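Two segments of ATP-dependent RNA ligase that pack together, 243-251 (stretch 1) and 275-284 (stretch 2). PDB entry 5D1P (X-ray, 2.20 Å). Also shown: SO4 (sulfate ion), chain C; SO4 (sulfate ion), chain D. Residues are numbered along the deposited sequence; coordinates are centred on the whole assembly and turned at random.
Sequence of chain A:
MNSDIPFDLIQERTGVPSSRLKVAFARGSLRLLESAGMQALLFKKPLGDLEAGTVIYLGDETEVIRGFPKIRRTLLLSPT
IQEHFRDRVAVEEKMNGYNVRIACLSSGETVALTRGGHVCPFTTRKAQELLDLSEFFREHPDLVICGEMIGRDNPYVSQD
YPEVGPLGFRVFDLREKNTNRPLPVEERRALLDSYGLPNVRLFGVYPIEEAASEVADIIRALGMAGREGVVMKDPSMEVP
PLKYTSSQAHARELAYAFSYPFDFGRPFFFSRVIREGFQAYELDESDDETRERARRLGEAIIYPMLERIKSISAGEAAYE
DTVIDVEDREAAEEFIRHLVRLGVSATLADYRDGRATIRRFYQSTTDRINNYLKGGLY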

ATOM      1  N   LYS A 243       8.766 -15.497 -13.211  1.00 30.95           N
ATOM      2  CA  LYS A 243       9.666 -15.332 -12.080  1.00 29.85           C
ATOM      3  C   LYS A 243       8.972 -15.666 -10.750  1.00 30.54           C
ATOM      4  O   LYS A 243       7.769 -15.479 -10.585  1.00 27.74           O
ATOM      5  CB  LYS A 243      10.255 -13.907 -12.058  1.00 31.48           C
ATOM      6  CG  LYS A 243       9.235 -12.804 -12.018  1.00 33.28           C
ATOM      7  CD  LYS A 243       9.863 -11.412 -12.227  1.00 35.82           C
ATOM      8  CE  LYS A 243       8.827 -10.332 -11.929  1.00 34.50           C
ATOM      9  NZ  LYS A 243       9.216  -8.951 -12.318  1.00 35.34           N
ATOM     10  N   TYR A 244       9.761 -16.160  -9.800  1.00 32.91           N
ATOM     11  CA  TYR A 244       9.274 -16.555  -8.488  1.00 27.77           C
ATOM     12  C   TYR A 244      10.392 -16.317  -7.473  1.00 27.59           C
ATOM     13  O   TYR A 244      11.532 -16.741  -7.694  1.00 30.18           O
ATOM     14  CB  TYR A 244       8.844 -18.019  -8.501  1.00 26.06           C
ATOM     15  CG  TYR A 244       8.294 -18.527  -7.197  1.00 27.97           C
ATOM     16  CD1 TYR A 244       6.937 -18.475  -6.927  1.00 30.85           C
ATOM     17  CD2 TYR A 244       9.132 -19.074  -6.236  1.00 31.95           C
ATOM     18  CE1 TYR A 244       6.425 -18.948  -5.711  1.00 31.21           C
ATOM     19  CE2 TYR A 244       8.635 -19.538  -5.032  1.00 28.36           C
ATOM     20  CZ  TYR A 244       7.284 -19.486  -4.782  1.00 31.59           C
ATOM     21  OH  TYR A 244       6.802 -19.980  -3.588  1.00 33.88           O
ATOM     22  N   THR A 245      10.079 -15.627  -6.378  1.00 28.14           N
ATOM     23  CA  THR A 245      11.117 -15.213  -5.424  1.00 29.56           C
ATOM     24  C   THR A 245      10.959 -15.797  -4.022  1.00 28.64           C
ATOM     25  O   THR A 245       9.896 -16.307  -3.663  1.00 28.86           O
ATOM     26  CB  THR A 245      11.195 -13.671  -5.323  1.00 29.59           C
ATOM     27  OG1 THR A 245       9.885 -13.103  -5.224  1.00 27.25           O
ATOM     28  CG2 THR A 245      11.858 -13.118  -6.569  1.00 34.54           C
ATOM     29  N   SER A 246      12.043 -15.731  -3.251  1.00 30.81           N
ATOM     30  CA  SER A 246      12.134 -16.345  -1.930  1.00 25.73           C
ATOM     31  C   SER A 246      11.669 -15.410  -0.824  1.00 30.29           C
ATOM     32  O   SER A 246      11.622 -14.192  -1.021  1.00 30.12           O
ATOM     33  CB  SER A 246      13.574 -16.757  -1.648  1.00 30.58           C
ATOM     34  OG  SER A 246      14.379 -15.608  -1.437  1.00 28.28           O
ATOM     35  N   SER A 247      11.368 -15.961   0.353  1.00 27.59           N
ATOM     36  CA  SER A 247      10.834 -15.139   1.441  1.00 31.20           C
ATOM     37  C   SER A 247      11.891 -14.159   1.892  1.00 30.51           C
ATOM     38  O   SER A 247      11.591 -13.011   2.207  1.00 27.53           O
ATOM     39  CB  SER A 247      10.373 -15.980   2.641  1.00 30.41           C
ATOM     40  OG  SER A 247       9.682 -15.154   3.580  1.00 30.70           O
ATOM     41  N   GLN A 248      13.137 -14.613   1.888  1.00 32.84           N
ATOM     42  CA  GLN A 248      14.236 -13.774   2.328  1.00 36.47           C
ATOM     43  C   GLN A 248      14.435 -12.604   1.373  1.00 28.71           C
ATOM     44  O   GLN A 248      14.687 -11.482   1.820  1.00 30.93           O
ATOM     45  CB  GLN A 248      15.506 -14.605   2.480  1.00 37.44           C
ATOM     46  CG  GLN A 248      15.439 -15.515   3.696  1.00 44.22           C
ATOM     47  CD  GLN A 248      14.534 -16.730   3.485  1.00 45.51           C
ATOM     48  OE1 GLN A 248      14.089 -17.018   2.363  1.00 39.50           O
ATOM     49  NE2 GLN A 248      14.238 -17.431   4.573  1.00 46.51           N
ATOM     50  N   ALA A 249      14.269 -12.845   0.074  1.00 26.04           N
ATOM     51  CA  ALA A 249      14.285 -11.740  -0.889  1.00 29.30           C
ATOM     52  C   ALA A 249      13.229 -10.671  -0.557  1.00 31.07           C
ATOM     53  O   ALA A 249      13.518  -9.470  -0.608  1.00 28.83           O
ATOM     54  CB  ALA A 249      14.070 -12.256  -2.301  1.00 32.77           C
ATOM     55  N   HIS A 250      12.016 -11.113  -0.202  1.00 26.56           N
ATOM     56  CA  HIS A 250      10.925 -10.202   0.152  1.00 27.20           C
ATOM     57  C   HIS A 250      11.221  -9.389   1.404  1.00 24.85           C
ATOM     58  O   HIS A 250      10.955  -8.188   1.456  1.00 25.71           O
ATOM     59  CB  HIS A 250       9.624 -10.980   0.352  1.00 27.83           C
ATOM     60  CG  HIS A 250       9.282 -11.865  -0.797  1.00 29.12           C
ATOM     61  ND1 HIS A 250       8.493 -12.984  -0.663  1.00 24.97           N
ATOM     62  CD2 HIS A 250       9.644 -11.810  -2.105  1.00 28.38           C
ATOM     63  CE1 HIS A 250       8.379 -13.582  -1.838  1.00 28.29           C
ATOM     64  NE2 HIS A 250       9.066 -12.889  -2.731  1.00 29.20           N
ATOM     65  N   ALA A 251      11.777 -10.051   2.411  1.00 27.63           N
ATOM     66  CA  ALA A 251      12.186  -9.380   3.627  1.00 26.89           C
ATOM     67  C   ALA A 251      13.282  -8.374   3.305  1.00 27.19           C
ATOM     68  O   ALA A 251      13.299  -7.280   3.854  1.00 29.86           O
ATOM     69  CB  ALA A 251      12.667 -10.391   4.665  1.00 24.12           C
ATOM     70  N   ARG A 275       2.779 -11.914  -1.485  1.00 24.95           N
ATOM     71  CA  ARG A 275       3.636 -13.017  -1.904  1.00 29.79           C
ATOM     72  C   ARG A 275       3.881 -13.984  -0.764  1.00 29.80           C
ATOM     73  O   ARG A 275       3.907 -15.200  -0.961  1.00 30.94           O
ATOM     74  CB  ARG A 275       4.972 -12.504  -2.412  1.00 25.22           C
ATOM     75  CG  ARG A 275       4.887 -11.656  -3.640  1.00 25.00           C
ATOM     76  CD  ARG A 275       6.299 -11.370  -4.106  1.00 27.55           C
ATOM     77  NE  ARG A 275       6.361 -10.194  -4.951  1.00 27.76           N
ATOM     78  CZ  ARG A 275       7.489  -9.577  -5.289  1.00 30.63           C
ATOM     79  NH1 ARG A 275       8.654 -10.040  -4.855  1.00 25.69           N
ATOM     80  NH2 ARG A 275       7.449  -8.497  -6.067  1.00 29.31           N
ATOM     81  N   GLU A 276       4.055 -13.428   0.428  1.00 27.36           N
ATOM     82  CA  GLU A 276       4.327 -14.209   1.624  1.00 29.87           C
ATOM     83  C   GLU A 276       3.140 -15.086   2.057  1.00 34.30           C
ATOM     84  O   GLU A 276       3.329 -16.195   2.563  1.00 35.39           O
ATOM     85  CB  GLU A 276       4.726 -13.268   2.769  1.00 30.95           C
ATOM     86  CG  GLU A 276       6.114 -12.720   2.629  1.00 30.65           C
ATOM     87  CD  GLU A 276       7.157 -13.822   2.683  1.00 33.67           C
ATOM     88  OE1 GLU A 276       7.775 -14.114   1.639  1.00 30.66           O
ATOM     89  OE2 GLU A 276       7.369 -14.397   3.767  1.00 33.73           O
ATOM     90  N   GLY A 277       1.926 -14.578   1.875  1.00 29.91           N
ATOM     91  CA  GLY A 277       0.730 -15.328   2.204  1.00 32.80           C
ATOM     92  C   GLY A 277       0.593 -16.597   1.378  1.00 34.82           C
ATOM     93  O   GLY A 277       0.438 -17.688   1.933  1.00 34.03           O
ATOM     94  N   PHE A 278       0.636 -16.461   0.054  1.00 28.11           N
ATOM     95  CA  PHE A 278       0.515 -17.624  -0.814  1.00 29.97           C
ATOM     96  C   PHE A 278       1.697 -18.567  -0.634  1.00 31.47           C
ATOM     97  O   PHE A 278       1.534 -19.782  -0.661  1.00 34.36           O
ATOM     98  CB  PHE A 278       0.394 -17.204  -2.277  1.00 27.98           C
ATOM     99  CG  PHE A 278      -0.967 -16.694  -2.637  1.00 30.34           C
ATOM    100  CD1 PHE A 278      -1.951 -17.569  -3.060  1.00 29.16           C
ATOM    101  CD2 PHE A 278      -1.269 -15.342  -2.530  1.00 27.33           C
ATOM    102  CE1 PHE A 278      -3.232 -17.110  -3.376  1.00 31.37           C
ATOM    103  CE2 PHE A 278      -2.536 -14.873  -2.854  1.00 31.35           C
ATOM    104  CZ  PHE A 278      -3.521 -15.764  -3.284  1.00 31.83           C
ATOM    105  N   GLN A 279       2.889 -18.024  -0.441  1.00 27.78           N
ATOM    106  CA  GLN A 279       4.035 -18.894  -0.247  1.00 28.72           C
ATOM    107  C   GLN A 279       3.946 -19.687   1.065  1.00 33.66           C
ATOM    108  O   GLN A 279       4.351 -20.853   1.131  1.00 31.51           O
ATOM    109  CB  GLN A 279       5.318 -18.087  -0.289  1.00 26.85           C
ATOM    110  CG  GLN A 279       6.559 -18.948  -0.226  1.00 33.15           C
ATOM    111  CD  GLN A 279       7.803 -18.135  -0.438  1.00 33.49           C
ATOM    112  OE1 GLN A 279       8.329 -17.520   0.500  1.00 32.70           O
ATOM    113  NE2 GLN A 279       8.266 -18.087  -1.683  1.00 29.96           N
ATOM    114  N   ALA A 280       3.421 -19.057   2.111  1.00 31.03           N
ATOM    115  CA  ALA A 280       3.209 -19.754   3.376  1.00 36.68           C
ATOM    116  C   ALA A 280       2.257 -20.925   3.160  1.00 33.80           C
ATOM    117  O   ALA A 280       2.481 -22.040   3.637  1.00 33.70           O
ATOM    118  CB  ALA A 280       2.654 -18.797   4.428  1.00 36.51           C
ATOM    119  N   TYR A 281       1.192 -20.648   2.421  1.00 33.80           N
ATOM    120  CA  TYR A 281       0.221 -21.658   2.065  1.00 31.81           C
ATOM    121  C   TYR A 281       0.860 -22.840   1.337  1.00 37.22           C
ATOM    122  O   TYR A 281       0.501 -23.998   1.571  1.00 36.83           O
ATOM    123  CB  TYR A 281      -0.871 -21.030   1.211  1.00 30.26           C
ATOM    124  CG  TYR A 281      -1.714 -22.030   0.456  1.00 37.61           C
ATOM    125  CD1 TYR A 281      -2.665 -22.801   1.115  1.00 39.53           C
ATOM    126  CD2 TYR A 281      -1.565 -22.196  -0.919  1.00 36.55           C
ATOM    127  CE1 TYR A 281      -3.445 -23.718   0.426  1.00 42.28           C
ATOM    128  CE2 TYR A 281      -2.340 -23.110  -1.619  1.00 39.18           C
ATOM    129  CZ  TYR A 281      -3.279 -23.869  -0.939  1.00 43.81           C
ATOM    130  OH  TYR A 281      -4.061 -24.782  -1.623  1.00 49.01           O
ATOM    131  N   GLU A 282       1.828 -22.560   0.472  1.00 35.11           N
ATOM    132  CA  GLU A 282       2.391 -23.617  -0.354  1.00 34.41           C
ATOM    133  C   GLU A 282       3.632 -24.269   0.230  1.00 31.10           C
ATOM    134  O   GLU A 282       3.842 -25.452   0.042  1.00 39.18           O
ATOM    135  CB  GLU A 282       2.713 -23.072  -1.749  1.00 35.43           C
ATOM    136  CG  GLU A 282       2.992 -24.140  -2.787  1.00 33.33           C
ATOM    137  CD  GLU A 282       3.067 -23.570  -4.198  1.00 38.66           C
ATOM    138  OE1 GLU A 282       3.646 -22.471  -4.375  1.00 35.99           O
ATOM    139  OE2 GLU A 282       2.547 -24.224  -5.129  1.00 35.44           O
ATOM    140  N   LEU A 283       4.470 -23.528   0.935  1.00 33.92           N
ATOM    141  CA  LEU A 283       5.795 -24.076   1.215  1.00 34.40           C
ATOM    142  C   LEU A 283       6.083 -24.391   2.672  1.00 36.06           C
ATOM    143  O   LEU A 283       6.978 -25.180   2.966  1.00 41.24           O
ATOM    144  CB  LEU A 283       6.872 -23.129   0.687  1.00 33.76           C
ATOM    145  CG  LEU A 283       6.932 -22.922  -0.836  1.00 34.32           C
ATOM    146  CD1 LEU A 283       8.193 -22.154  -1.192  1.00 34.22           C
ATOM    147  CD2 LEU A 283       6.849 -24.246  -1.631  1.00 31.91           C
ATOM    148  N   ASP A 284       5.351 -23.770   3.586  1.00 41.08           N
ATOM    149  CA  ASP A 284       5.574 -24.013   5.005  1.00 39.00           C
ATOM    150  C   ASP A 284       5.062 -25.396   5.369  1.00 43.21           C
ATOM    151  O   ASP A 284       3.915 -25.745   5.064  1.00 40.86           O
ATOM    152  CB  ASP A 284       4.883 -22.947   5.853  1.00 37.51           C
ATOM    153  CG  ASP A 284       5.569 -21.614   5.760  1.00 39.58           C
ATOM    154  OD1 ASP A 284       6.672 -21.561   5.164  1.00 38.12           O
ATOM    155  OD2 ASP A 284       5.020 -20.625   6.289  1.00 37.01           O
TER
HETATM  156  S   SO4 C 501       7.098  -7.476  -9.981  1.00 53.42           S
HETATM  157  O1  SO4 C 501       6.128  -8.577  -9.895  1.00 38.40           O
HETATM  158  O2  SO4 C 501       6.528  -6.267  -9.373  1.00 45.78           O
HETATM  159  O3  SO4 C 501       8.356  -7.836  -9.299  1.00 41.66           O
HETATM  160  O4  SO4 C 501       7.370  -7.215 -11.394  1.00 50.46           O
HETATM  161  S   SO4 D 502       9.923  -6.629 -14.873  1.00 47.60           S
HETATM  162  O1  SO4 D 502       8.747  -6.647 -14.020  1.00 47.39           O
HETATM  163  O2  SO4 D 502       9.631  -5.766 -16.014  1.00 47.10           O
HETATM  164  O3  SO4 D 502      10.264  -7.987 -15.310  1.00 41.91           O
HETATM  165  O4  SO4 D 502      11.059  -6.084 -14.139  1.00 58.36           O
HETATM  166  O   HOH W   1       4.172 -19.850  -3.371  1.00 28.82           O

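Why is more of His250 covered by the other stretch than of any other residue in its own? Its CA-to-CB bond points toward helix 275-283, and the m rotamer at chi1 brings the imidazole against Arg275 and Glu276. The ring then uses both nitrogens. His250 ND1 donates to Glu276 OE1 across the contact, a hydrogen bond of 2.7 Å with a nearly straight angle of 163°, and the carboxylate oxygen lies at the ring edge, near its plane, where a nitrogen proton can reach it. His250 NE2 is 2.6 Å from Thr245 OG1 within its own stretch, a hydrogen bond in which either atom could be the donor. One face of the ring is left for Arg275, whose CD sits 3.9 Å from the centroid of the His250 ring in a CH-pi contact. Histidine suits this place because a single flat side chain offers two polar edge atoms and a face for aliphatic carbon.

How does Gln279 fasten the helix to the end of the strand? It buries nearly as much surface as His250, and its CA-to-CB bond also points toward the partner stretch. With chi1 and chi2 both t, the chain is extended and its amide arrives beside the last two strand residues. Gln279 NE2 donates to Tyr244 OH at 3.1 Å, with an angle of 167°, and also to Thr245 O at 3.1 Å, with a more bent angle of 138°. An amide nitrogen carries two protons, so one group can serve a side chain and a backbone carbonyl together. The other amide atom, Gln279 OE1, lies 3.3 Å from Ser247 CB, so the glutamine also packs against the beginning of the neighbouring helix.

Why does Tyr244 reach the helix although its CA-to-CB bond points sideways? The t rotamer and the length of the phenol carry its end nearer, so that the hydroxyl meets the helix. Besides accepting from Gln279 NE2, Tyr244 OH approaches Leu283 CD1 at 3.5 Å, where the leucine offers a nonpolar neighbour. A water extends the polar contact: it is hydrogen-bonded to Tyr244 OH at 2.6 Å and donates to Glu282 OE1 at 2.9 Å. The water thus links two side chains whose closest atoms, Tyr244 OH and Glu282 OE1, are 4.1 Å apart.

What secures the two helices, whose N-to-C directions differ by 160°? Glu276 does much of this work, because its carboxylate engages two residues of helix 247-251. While OE1 accepts from His250, Glu276 OE2 accepts from Ser247 OG over a very short 2.4 Å. The CA-to-CB bond of Glu276 points sideways, but m rotamers at chi1 and chi2 bring the carboxylate nearer to both donors. Glu276 CA and Ser247 CA also mark the closest CA pair between the stretches, at 6.6 Å. Serine combines a short side chain with a hydroxyl that donates to Glu276 OE2, and both residues are buried, so these bonds satisfy polar atoms away from solvent.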